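Local structure of mannonate dehydratase (Streptococcus suis, 3BDK) at residues Glu38-Pro43 and Ala76-Thr81; Thr108-Val113 and Leu206-Glu211. The protein probably catalyses the dehydration of D-mannonate to 2-dehydro-3-deoxy-D-gluconate, a step of pentose and glucuronate interconversion that depends on ferrous iron or manganese. All blocks are in the same frame, centred on the assembly; numbering follows the deposited sequence.

Overall arrangement
Both contacts belong to the outer layer of a xylose isomerase-like TIM barrel, with centres 26 Å apart and no touch between them; they share no helix or strand. Interaction 1 sets the short helix 36-40 against the turn that leads from helix 63-74 into strand 79-84. It is partly buried and made largely by hydrocarbon groups, some lying over backbone carbonyls, without a hydrogen bond between its segments, and the second subunit also reaches it. Interaction 2 pairs two long outer helices, 99-114 and 191-210, whose segments 108-113 and 206-210 run nearly parallel. It is the more buried, an apolar interior next to strand 215-218 closed on its outer side by a salt bridge, untouched by the other subunit.

Interaction 1 (Glu38-Pro43 and Ala76-Thr81); sequences EIKAIP and AGLEIT
Ile39 meets Leu78 through its CG2 branch, which lies 3.8 Å from Leu78 CD1, the two side chains crossing at about a right angle. CG2 stands anti to the backbone N while CG1 turns back beside it (chi1 -66°), leaving the shorter branch to make the apolar contact. Lys40 follows and contributes more surface than Ile39. From CB it runs alongside the turn 76-78: CG passes 3.7 Å from Ala76 O, and CD packs 3.9 Å from Leu78 CD2. A bend at chi2 (55°) turns the chain along the backbone of Gly77, and NZ ends 4.0 Å from Gly77 O, too far for a hydrogen bond. Leu78 is thus forked between two neighbours, CD1 to Ile39 and CD2 to Lys40. Gly77 closes helix 63-74 in a Schellman motif with positive phi (88°), and the CE methylene of Lys40 passes over its backbone. Beyond Lys40 the segment turns to the second subunit, where Ala41 O accepts a hydrogen bond from Arg333 of that chain and Ile42 packs on its Trp336. Methyl and methylene groups pack on one another and, for Lys40, on the carbonyls of the turn; no hydrogen bond joins 38-43 to 76-81, and the lysine contributes its hydrocarbon chain rather than its charge.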
loop_
_atom_site.group_PDB
_atom_site.type_symbol
_atom_site.label_atom_id
_atom_site.label_comp_id
_atom_site.label_asym_id
_atom_site.label_seq_id
_atom_site.Cartn_x
_atom_site.Cartn_y
_atom_site.Cartn_z
ATOM N N GLU A 38 1.435 -3.430 15.644
ATOM C CA GLU A 38 1.548 -3.647 14.211
ATOM C C GLU A 38 0.466 -2.920 13.432
ATOM O O GLU A 38 0.742 -2.330 12.386
ATOM C CB GLU A 38 1.509 -5.141 13.911
ATOM C CG GLU A 38 2.598 -5.916 14.610
ATOM C CD GLU A 38 2.544 -7.407 14.336
ATOM O OE1 GLU A 38 1.581 -7.891 13.699
ATOM O OE2 GLU A 38 3.476 -8.110 14.774
ATOM N N ILE A 39 -0.759 -2.939 13.953
ATOM C CA ILE A 39 -1.896 -2.317 13.260
ATOM C C ILE A 39 -1.825 -0.803 13.307
ATOM O O ILE A 39 -2.127 -0.142 12.314
ATOM C CB ILE A 39 -3.276 -2.856 13.766
ATOM C CG1 ILE A 39 -3.425 -4.340 13.404
ATOM C CG2 ILE A 39 -4.434 -2.046 13.179
ATOM C CD1 ILE A 39 -4.669 -5.024 13.968
ATOM N N LYS A 40 -1.424 -0.264 14.462
ATOM C CA LYS A 40 -1.186 1.182 14.624
ATOM C C LYS A 40 -0.045 1.668 13.713
ATOM O O LYS A 40 -0.040 2.822 13.269
ATOM C CB LYS A 40 -0.908 1.508 16.116
ATOM C CG LYS A 40 -0.414 2.941 16.463
ATOM C CD LYS A 40 -1.345 4.048 15.932
ATOM C CE LYS A 40 -1.165 5.387 16.661
ATOM N NZ LYS A 40 -1.807 6.510 15.888
ATOM N N ALA A 41 0.901 0.774 13.431
ATOM C CA ALA A 41 2.073 1.094 12.613
ATOM C C ALA A 41 1.798 1.424 11.138
ATOM O O ALA A 41 2.612 2.074 10.499
ATOM C CB ALA A 41 3.099 -0.022 12.721
ATOM N N ILE A 42 0.665 0.964 10.602
ATOM C CA ILE A 42 0.258 1.239 9.217
ATOM C C ILE A 42 -0.083 2.708 9.095
ATOM O O ILE A 42 -0.857 3.219 9.901
ATOM C CB ILE A 42 -1.001 0.415 8.825
ATOM C CG1 ILE A 42 -0.689 -1.080 8.807
ATOM C CG2 ILE A 42 -1.573 0.873 7.486
ATOM C CD1 ILE A 42 -1.913 -1.964 9.015
ATOM N N PRO A 43 0.487 3.401 8.094
ATOM C CA PRO A 43 0.203 4.821 7.912
ATOM C C PRO A 43 -1.292 5.035 7.810
ATOM O O PRO A 43 -1.996 4.162 7.305
ATOM C CB PRO A 43 0.840 5.140 6.561
ATOM C CG PRO A 43 1.880 4.132 6.375
ATOM C CD PRO A 43 1.422 2.892 7.075
ATOM N N ALA A 76 -3.795 1.746 22.885
ATOM C CA ALA A 76 -2.875 1.528 21.774
ATOM C C ALA A 76 -2.871 2.674 20.752
ATOM O O ALA A 76 -2.163 2.615 19.745
ATOM C CB ALA A 76 -3.160 0.180 21.102
ATOM N N GLY A 77 -3.638 3.724 21.031
ATOM C CA GLY A 77 -3.689 4.899 20.163
ATOM C C GLY A 77 -4.739 4.780 19.067
ATOM O O GLY A 77 -4.896 5.684 18.228
ATOM N N LEU A 78 -5.463 3.662 19.090
ATOM C CA LEU A 78 -6.509 3.368 18.117
ATOM C C LEU A 78 -7.897 3.308 18.751
ATOM O O LEU A 78 -8.039 3.367 19.981
ATOM C CB LEU A 78 -6.209 2.053 17.382
ATOM C CG LEU A 78 -5.025 1.996 16.409
ATOM C CD1 LEU A 78 -5.015 0.643 15.736
ATOM C CD2 LEU A 78 -5.055 3.125 15.380
ATOM N N GLU A 79 -8.899 3.135 17.887
ATOM C CA GLU A 79 -10.308 3.343 18.207
ATOM C C GLU A 79 -11.208 2.308 17.508
ATOM O O GLU A 79 -10.955 1.942 16.354
ATOM C CB GLU A 79 -10.696 4.764 17.762
ATOM C CG GLU A 79 -12.159 4.969 17.430
ATOM C CD GLU A 79 -12.471 6.384 16.979
ATOM O OE1 GLU A 79 -13.232 7.075 17.696
ATOM O OE2 GLU A 79 -11.962 6.809 15.915
ATOM N N ILE A 80 -12.262 1.854 18.190
ATOM C CA ILE A 80 -13.301 1.042 17.536
ATOM C C ILE A 80 -14.265 1.900 16.718
ATOM O O ILE A 80 -14.918 2.792 17.254
ATOM C CB ILE A 80 -14.134 0.252 18.525
ATOM C CG1 ILE A 80 -13.250 -0.327 19.641
ATOM C CG2 ILE A 80 -14.927 -0.806 17.770
ATOM C CD1 ILE A 80 -13.008 -1.839 19.573
ATOM N N THR A 81 -14.358 1.614 15.424
ATOM C CA THR A 81 -15.206 2.379 14.512
ATOM C C THR A 81 -16.444 1.575 14.081
ATOM O O THR A 81 -17.438 2.152 13.620
ATOM C CB THR A 81 -14.401 2.819 13.263
ATOM O OG1 THR A 81 -15.235 3.564 12.361
ATOM C CG2 THR A 81 -13.817 1.608 12.540
#

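Interaction 2 (Thr108-Val113 and Leu206-Glu211); sequences TSIRNV and LPTAEE
Arg111 reaches across from helix 99-114 to Thr208 and Glu211. Its CB starts alongside the partner helix rather than pointing at it, and CG is still 4.1 Å from Glu211 OE1. CD comes closer, 3.5 Å from the same oxygen. The bend at chi3 then folds the guanidinium back along its own helix, so that Thr108 CG2 of the preceding turn lies at its edge. CZ and NH2 carry Thr208 CG2 over one face, the methyl 3.6 Å from NH2. At the tip, NH2 donates to Glu211 OE1 at 2.8 Å with an N-H...O angle of 153°, forming a salt bridge. The oxygen lies almost in the guanidinium plane and is met nearly along its C-O axis, though the carboxylate plane is turned 32° from that of the guanidinium. Glu211 is extended beyond CG, which carries its carboxylate to the arginine. Deeper than the ion pair, Ile110 CG2 sits 3.6 Å from both CA and CB of Ala209; the small alanine lets the methyl approach the backbone where the CA atoms are closest. Ile110 and Ala209 both also rest on Met216 of strand 215-218. The axes of segments 108-113 and 206-210 approach to 9.0 Å and lie 9° from parallel. The Arg111-Glu211 pair is this protein's own addition on the outer side; neighbouring parallel helices packed on the barrel strands are characteristic of the TIM barrel.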
loop_
_atom_site.group_PDB
_atom_site.type_symbol
_atom_site.label_atom_id
_atom_site.label_comp_id
_atom_site.label_asym_id
_atom_site.label_seq_id
_atom_site.Cartn_x
_atom_site.Cartn_y
_atom_site.Cartn_z
ATOM N N THR A 108 -29.948 -6.630 23.565
ATOM C CA THR A 108 -29.036 -5.951 24.496
ATOM C C THR A 108 -27.620 -5.737 23.940
ATOM O O THR A 108 -26.978 -4.715 24.221
ATOM C CB THR A 108 -28.964 -6.642 25.878
ATOM O OG1 THR A 108 -28.996 -8.064 25.714
ATOM C CG2 THR A 108 -30.130 -6.192 26.762
ATOM N N SER A 109 -27.138 -6.698 23.156
ATOM C CA SER A 109 -25.891 -6.516 22.418
ATOM C C SER A 109 -25.882 -5.159 21.735
ATOM O O SER A 109 -24.884 -4.433 21.803
ATOM C CB SER A 109 -25.704 -7.614 21.389
ATOM O OG SER A 109 -25.543 -8.856 22.036
ATOM N N ILE A 110 -27.003 -4.801 21.111
ATOM C CA ILE A 110 -27.082 -3.533 20.405
ATOM C C ILE A 110 -26.984 -2.397 21.404
ATOM O O ILE A 110 -26.387 -1.369 21.102
ATOM C CB ILE A 110 -28.391 -3.339 19.591
ATOM C CG1 ILE A 110 -28.887 -4.642 18.941
ATOM C CG2 ILE A 110 -28.217 -2.209 18.578
ATOM C CD1 ILE A 110 -28.055 -5.157 17.791
ATOM N N ARG A 111 -27.584 -2.578 22.581
ATOM C CA ARG A 111 -27.614 -1.512 23.590
ATOM C C ARG A 111 -26.259 -1.371 24.299
ATOM O O ARG A 111 -25.688 -0.283 24.328
ATOM C CB ARG A 111 -28.774 -1.708 24.586
ATOM C CG ARG A 111 -30.123 -1.078 24.145
ATOM C CD ARG A 111 -31.253 -1.295 25.203
ATOM N NE ARG A 111 -31.509 -2.717 25.459
ATOM C CZ ARG A 111 -32.582 -3.382 25.035
ATOM N NH1 ARG A 111 -32.702 -4.678 25.314
ATOM N NH2 ARG A 111 -33.538 -2.756 24.346
ATOM N N ASN A 112 -25.750 -2.475 24.839
ATOM C CA ASN A 112 -24.387 -2.539 25.361
ATOM C C ASN A 112 -23.305 -1.929 24.437
ATOM O O ASN A 112 -22.386 -1.246 24.907
ATOM C CB ASN A 112 -24.047 -3.987 25.731
ATOM C CG ASN A 112 -24.692 -4.412 27.035
ATOM O OD1 ASN A 112 -25.204 -3.576 27.772
ATOM N ND2 ASN A 112 -24.671 -5.703 27.327
ATOM N N VAL A 113 -23.434 -2.167 23.129
ATOM C CA VAL A 113 -22.514 -1.633 22.116
ATOM C C VAL A 113 -22.711 -0.123 21.894
ATOM O O VAL A 113 -21.734 0.623 21.751
ATOM C CB VAL A 113 -22.613 -2.447 20.789
ATOM C CG1 VAL A 113 -22.043 -1.687 19.592
ATOM C CG2 VAL A 113 -21.945 -3.819 20.957
ATOM N N LEU A 206 -34.395 -2.925 14.867
ATOM C CA LEU A 206 -34.042 -1.587 14.426
ATOM C C LEU A 206 -34.338 -0.457 15.422
ATOM O O LEU A 206 -33.430 0.301 15.755
ATOM C CB LEU A 206 -34.575 -1.307 13.021
ATOM C CG LEU A 206 -33.557 -1.526 11.886
ATOM C CD1 LEU A 206 -32.770 -0.250 11.563
ATOM C CD2 LEU A 206 -32.605 -2.689 12.152
ATOM N N PRO A 207 -35.582 -0.354 15.931
ATOM C CA PRO A 207 -35.811 0.683 16.944
ATOM C C PRO A 207 -34.832 0.534 18.119
ATOM O O PRO A 207 -34.316 1.531 18.604
ATOM C CB PRO A 207 -37.244 0.403 17.412
ATOM C CG PRO A 207 -37.508 -1.030 17.014
ATOM C CD PRO A 207 -36.802 -1.144 15.694
ATOM N N THR A 208 -34.572 -0.705 18.544
ATOM C CA THR A 208 -33.553 -1.010 19.554
ATOM C C THR A 208 -32.214 -0.385 19.182
ATOM O O THR A 208 -31.480 0.065 20.050
ATOM C CB THR A 208 -33.361 -2.552 19.721
ATOM O OG1 THR A 208 -34.638 -3.201 19.869
ATOM C CG2 THR A 208 -32.471 -2.893 20.921
ATOM N N ALA A 209 -31.913 -0.349 17.884
ATOM C CA ALA A 209 -30.629 0.142 17.367
ATOM C C ALA A 209 -30.635 1.633 17.132
ATOM O O ALA A 209 -29.619 2.287 17.319
ATOM C CB ALA A 209 -30.252 -0.586 16.082
ATOM N N GLU A 210 -31.765 2.180 16.704
ATOM C CA GLU A 210 -31.916 3.630 16.676
ATOM C C GLU A 210 -31.946 4.158 18.116
ATOM O O GLU A 210 -31.549 5.302 18.376
ATOM C CB GLU A 210 -33.180 4.035 15.929
ATOM C CG GLU A 210 -33.140 3.767 14.429
ATOM C CD GLU A 210 -34.530 3.740 13.808
ATOM O OE1 GLU A 210 -34.787 4.555 12.884
ATOM O OE2 GLU A 210 -35.365 2.916 14.262
ATOM N N GLU A 211 -32.389 3.305 19.047
ATOM C CA GLU A 211 -32.436 3.652 20.471
ATOM C C GLU A 211 -31.029 3.705 21.097
ATOM O O GLU A 211 -30.807 4.430 22.073
ATOM C CB GLU A 211 -33.492 2.794 21.244
ATOM C CG GLU A 211 -33.067 1.666 22.260
ATOM C CD GLU A 211 -34.293 0.820 22.810
ATOM O OE1 GLU A 211 -34.091 -0.177 23.550
ATOM O OE2 GLU A 211 -35.461 1.141 22.484
#